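Local coordinates for protein TSSL (Francisella novicida, PDB 4ACK) that probably forms part of the membrane-associated core of the type VI secretion system, as the cytoplasmic domain of a TssL (DotU) family protein linked to virulence, at residues 60-63 against 64-68; 114-117 against 118-122. All coordinates share one frame; numbering follows the deposited sequence.

Contact 1 (60-63 against 64-68); sequences YIVF and PLLAY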
loop_
_atom_site.group_PDB
_atom_site.type_symbol
_atom_site.label_atom_id
_atom_site.label_comp_id
_atom_site.label_asym_id
_atom_site.label_seq_id
_atom_site.Cartn_x
_atom_site.Cartn_y
_atom_site.Cartn_z
ATOM N N TYR A 60 -9.110 4.315 2.081
ATOM C CA TYR A 60 -7.925 5.064 2.374
ATOM C C TYR A 60 -6.821 4.223 3.032
ATOM O O TYR A 60 -5.649 4.609 3.081
ATOM C CB TYR A 60 -8.251 6.251 3.258
ATOM C CG TYR A 60 -8.902 7.429 2.546
ATOM C CD1 TYR A 60 -9.320 7.341 1.195
ATOM C CD2 TYR A 60 -9.147 8.599 3.245
ATOM C CE1 TYR A 60 -9.888 8.412 0.562
ATOM C CE2 TYR A 60 -9.731 9.699 2.622
ATOM C CZ TYR A 60 -10.088 9.601 1.294
ATOM O OH TYR A 60 -10.637 10.719 0.715
ATOM N N ILE A 61 -7.205 3.110 3.631
ATOM C CA ILE A 61 -6.256 2.308 4.356
ATOM C C ILE A 61 -5.782 1.233 3.377
ATOM O O ILE A 61 -4.613 1.022 3.286
ATOM C CB ILE A 61 -6.938 1.640 5.572
ATOM C CG1 ILE A 61 -7.218 2.680 6.636
ATOM C CG2 ILE A 61 -6.087 0.446 6.142
ATOM C CD1 ILE A 61 -8.372 2.207 7.563
ATOM N N VAL A 62 -6.691 0.598 2.633
ATOM C CA VAL A 62 -6.310 -0.522 1.797
ATOM C C VAL A 62 -5.734 -0.095 0.393
ATOM O O VAL A 62 -4.872 -0.759 -0.140
ATOM C CB VAL A 62 -7.513 -1.467 1.599
ATOM C CG1 VAL A 62 -7.253 -2.631 0.531
ATOM C CG2 VAL A 62 -7.947 -2.022 2.986
ATOM N N PHE A 63 -6.250 0.973 -0.213
ATOM C CA PHE A 63 -5.682 1.345 -1.538
ATOM C C PHE A 63 -4.139 1.599 -1.504
ATOM O O PHE A 63 -3.432 1.131 -2.373
ATOM C CB PHE A 63 -6.386 2.555 -2.109
ATOM C CG PHE A 63 -5.869 2.938 -3.457
ATOM C CD1 PHE A 63 -4.732 3.757 -3.578
ATOM C CD2 PHE A 63 -6.468 2.415 -4.597
ATOM C CE1 PHE A 63 -4.243 4.098 -4.860
ATOM C CE2 PHE A 63 -5.972 2.746 -5.902
ATOM C CZ PHE A 63 -4.875 3.571 -6.014
ATOM N N PRO A 64 -3.635 2.380 -0.542
ATOM C CA PRO A 64 -2.227 2.641 -0.551
ATOM C C PRO A 64 -1.385 1.385 -0.361
ATOM O O PRO A 64 -0.243 1.359 -0.803
ATOM C CB PRO A 64 -2.021 3.567 0.662
ATOM C CG PRO A 64 -3.379 4.283 0.800
ATOM C CD PRO A 64 -4.353 3.197 0.451
ATOM N N LEU A 65 -1.901 0.387 0.371
ATOM C CA LEU A 65 -1.152 -0.836 0.578
ATOM C C LEU A 65 -1.084 -1.565 -0.713
ATOM O O LEU A 65 -0.032 -2.090 -1.062
ATOM C CB LEU A 65 -1.799 -1.720 1.676
ATOM C CG LEU A 65 -1.169 -3.090 1.858
ATOM C CD1 LEU A 65 0.249 -2.815 2.391
ATOM C CD2 LEU A 65 -2.036 -3.891 2.867
ATOM N N LEU A 66 -2.180 -1.614 -1.452
ATOM C CA LEU A 66 -2.153 -2.213 -2.793
ATOM C C LEU A 66 -1.228 -1.517 -3.793
ATOM O O LEU A 66 -0.603 -2.182 -4.667
ATOM C CB LEU A 66 -3.525 -2.199 -3.430
ATOM C CG LEU A 66 -4.683 -2.800 -2.637
ATOM C CD1 LEU A 66 -5.953 -2.807 -3.488
ATOM C CD2 LEU A 66 -4.378 -4.187 -2.120
ATOM N N ALA A 67 -1.232 -0.189 -3.753
ATOM C CA ALA A 67 -0.358 0.608 -4.588
ATOM C C ALA A 67 1.121 0.372 -4.223
ATOM O O ALA A 67 1.991 0.357 -5.108
ATOM C CB ALA A 67 -0.688 2.078 -4.423
ATOM N N TYR A 68 1.416 0.234 -2.927
ATOM C CA TYR A 68 2.739 -0.102 -2.503
ATOM C C TYR A 68 3.167 -1.503 -3.086
ATOM O O TYR A 68 4.268 -1.643 -3.671
ATOM C CB TYR A 68 2.840 -0.043 -0.990
ATOM C CG TYR A 68 4.039 -0.802 -0.427
ATOM C CD1 TYR A 68 3.964 -2.203 -0.146
ATOM C CD2 TYR A 68 5.265 -0.175 -0.297
ATOM C CE1 TYR A 68 5.107 -2.932 0.312
ATOM C CE2 TYR A 68 6.408 -0.858 0.161
ATOM C CZ TYR A 68 6.326 -2.231 0.482
ATOM O OH TYR A 68 7.469 -2.833 0.955
#
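Pro64 sits in mid-helix with its ring CG 3.2 Å from Tyr60 O, the carbonyl one turn back that a backbone N-H would otherwise bond. Proline has no hydrogen on its N, so helix 55-79 kinks here. One residue on, Leu65 N makes a weak bond to Val62 O (3.2 Å), which also accepts a straight one from Leu66 N at 3.1 Å (N-H...O 170°). Regular i to i+4 bonding then runs on, Ala67 N meeting Phe63 O at 2.9 Å. Phe63 CG lies anti to the backbone N (chi1 -178°), beside the carbonyl carbon, which sends the ring along the helix until CE1 meets the methyl CB of Ala67 at 4.1 Å. On a neighbouring flank Val62 CG1 rests on Leu66 CG, also at 4.1 Å. Further out, Tyr102 packs edge-to-face with Phe63, while helix 30-52 covers Val62 and Leu66 through Leu45 and Ile42. The Tyr60 hydroxyl is hydrogen-bonded to Asn109 ND2. Within this buried stretch of helix 55-79 the proline removes one backbone donor, and Val62 O takes one straight and one weak bond just past the kink, consistent with regular bonding resuming from Leu66.

Contact 2 (114-117 against 118-122); sequences NIYP and QICYQ
Tyr121, from the first turn of helix 118-129, reaches back alongside the entering loop and sets its ring edge, near the ring plane, against two successive backbone carbonyls. CE1 lies 3.6 Å from Tyr116 O, and CD1 is equally close to Pro117 O. This is the entry into helix 118-129 in the all-helical DotU domain, with Pro117, the last residue of the loop segment, extended where the loop passes into the helix. Pro117 O accepts a bond from Cys120 N at 3.1 Å. The donor stands 46° out of the carbonyl plane, and the N-H...O angle of 145° is moderately bent. This i to i+3 bond is followed by the i to i+4 bond from Gln122 N to Gln118 O.

Tyr116 and Tyr121 cross at about a right angle. With CG anti to its carbonyl carbon (chi1 -51°), Tyr121 directs its ring back to the loop, where the hydroxyl meets the edge of the Tyr116 ring at CD2, 3.6 Å away. That hydroxyl is also hydrogen-bonded to Ile110 O near the end of helix 99-112, a bond that helps fix where the ring points, and His155 stacks on the Tyr121 ring. Cys120 makes an oblique sulfur-aromatic contact with Tyr116, its SG 5.4 Å from the ring centroid.

The Pro117 ring touches two helix side chains. Its CB meets Ile119 CG2, while its CG meets Cys120 SG. Val57 of helix 55-79 packs against both Tyr116 and Pro117, so the junction is seated on that helix, and Ile119 also touches Ile7 and Ile10 of helix 4-20. At the tightest point of the cysteine side chain against the loop, Cys120 CB lies 3.4 Å from Pro117 O.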
loop_
_atom_site.group_PDB
_atom_site.type_symbol
_atom_site.label_atom_id
_atom_site.label_comp_id
_atom_site.label_asym_id
_atom_site.label_seq_id
_atom_site.Cartn_x
_atom_site.Cartn_y
_atom_site.Cartn_z
ATOM N N ASN A 114 -8.783 16.497 10.600
ATOM C CA ASN A 114 -8.499 15.610 11.684
ATOM C C ASN A 114 -9.645 14.704 12.077
ATOM O O ASN A 114 -9.936 14.563 13.234
ATOM C CB ASN A 114 -8.130 16.445 12.871
ATOM C CG ASN A 114 -7.165 15.779 13.732
ATOM O OD1 ASN A 114 -7.521 14.898 14.504
ATOM N ND2 ASN A 114 -5.915 16.160 13.603
ATOM N N ILE A 115 -10.242 14.053 11.099
ATOM C CA ILE A 115 -11.329 13.102 11.315
ATOM C C ILE A 115 -10.984 11.596 11.299
ATOM O O ILE A 115 -11.820 10.771 11.672
ATOM C CB ILE A 115 -12.540 13.341 10.337
ATOM C CG1 ILE A 115 -12.071 13.520 8.889
ATOM C CG2 ILE A 115 -13.421 14.531 10.823
ATOM C CD1 ILE A 115 -13.206 13.540 7.859
ATOM N N TYR A 116 -9.765 11.227 10.917
ATOM C CA TYR A 116 -9.535 9.840 10.505
ATOM C C TYR A 116 -8.975 8.965 11.594
ATOM O O TYR A 116 -8.226 9.453 12.415
ATOM C CB TYR A 116 -8.585 9.854 9.313
ATOM C CG TYR A 116 -9.206 10.507 8.120
ATOM C CD1 TYR A 116 -10.050 9.786 7.271
ATOM C CD2 TYR A 116 -8.975 11.855 7.853
ATOM C CE1 TYR A 116 -10.636 10.409 6.162
ATOM C CE2 TYR A 116 -9.536 12.474 6.733
ATOM C CZ TYR A 116 -10.338 11.751 5.898
ATOM O OH TYR A 116 -10.871 12.392 4.827
ATOM N N PRO A 117 -9.300 7.662 11.585
ATOM C CA PRO A 117 -8.702 6.806 12.599
ATOM C C PRO A 117 -7.190 6.729 12.447
ATOM O O PRO A 117 -6.672 6.935 11.352
ATOM C CB PRO A 117 -9.284 5.442 12.309
ATOM C CG PRO A 117 -9.863 5.535 10.911
ATOM C CD PRO A 117 -10.284 6.955 10.765
ATOM N N GLN A 118 -6.498 6.397 13.529
ATOM C CA GLN A 118 -5.037 6.369 13.559
ATOM C C GLN A 118 -4.424 5.391 12.541
ATOM O O GLN A 118 -3.381 5.659 11.996
ATOM C CB GLN A 118 -4.547 5.980 14.957
ATOM C CG GLN A 118 -3.090 6.291 15.156
ATOM C CD GLN A 118 -2.838 7.803 15.319
ATOM O OE1 GLN A 118 -3.712 8.665 15.039
ATOM N NE2 GLN A 118 -1.652 8.128 15.787
ATOM N N ILE A 119 -5.096 4.274 12.299
ATOM C CA ILE A 119 -4.667 3.324 11.282
ATOM C C ILE A 119 -4.444 3.934 9.827
ATOM O O ILE A 119 -3.609 3.409 9.042
ATOM C CB ILE A 119 -5.572 2.073 11.253
ATOM C CG1 ILE A 119 -4.962 1.014 10.321
ATOM C CG2 ILE A 119 -7.050 2.421 10.864
ATOM C CD1 ILE A 119 -5.537 -0.375 10.449
ATOM N N CYS A 120 -5.213 4.987 9.477
ATOM C CA CYS A 120 -4.989 5.711 8.180
ATOM C C CYS A 120 -3.568 6.232 8.088
ATOM O O CYS A 120 -2.883 5.934 7.126
ATOM C CB CYS A 120 -5.976 6.871 7.997
ATOM S SG CYS A 120 -7.620 6.255 7.703
ATOM N N TYR A 121 -3.141 6.989 9.106
ATOM C CA TYR A 121 -1.793 7.537 9.190
ATOM C C TYR A 121 -0.659 6.492 9.320
ATOM O O TYR A 121 0.503 6.755 8.865
ATOM C CB TYR A 121 -1.720 8.545 10.346
ATOM C CG TYR A 121 -2.847 9.580 10.267
ATOM C CD1 TYR A 121 -4.100 9.325 10.821
ATOM C CD2 TYR A 121 -2.666 10.807 9.587
ATOM C CE1 TYR A 121 -5.179 10.289 10.746
ATOM C CE2 TYR A 121 -3.734 11.772 9.482
ATOM C CZ TYR A 121 -4.989 11.496 10.058
ATOM O OH TYR A 121 -6.060 12.418 9.921
ATOM N N GLN A 122 -0.951 5.362 10.016
ATOM C CA GLN A 122 0.027 4.316 10.277
ATOM C C GLN A 122 0.244 3.557 8.995
ATOM O O GLN A 122 1.340 3.121 8.711
ATOM C CB GLN A 122 -0.484 3.301 11.348
ATOM C CG GLN A 122 -0.682 3.936 12.750
ATOM C CD GLN A 122 -1.279 2.958 13.801
ATOM O OE1 GLN A 122 -2.354 2.360 13.601
ATOM N NE2 GLN A 122 -0.578 2.817 14.935
#

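How the contacts relate
From the N terminus, the chain passes through helices 4-20 and 30-52 before contact 1, which lies within helix 55-79 and closes no loop. Helices 89-94 and 99-112 follow, and contact 2 then joins the loop after 99-112 to the start of helix 118-129. The two are in series, neither nested nor crossed, with centres about 14 Å apart. They nevertheless touch in space: Ile61 CD1 packs on Ile119 CG2 at 3.6 Å, Ile61 CG1 on Cys120 SG, and Tyr60 CE2 on Tyr116 OH. Thus the buried kinked helix of contact 1 meets the more peripheral helix start of contact 2, joining helix 55-79 to helix 118-129 and the loop leading into it.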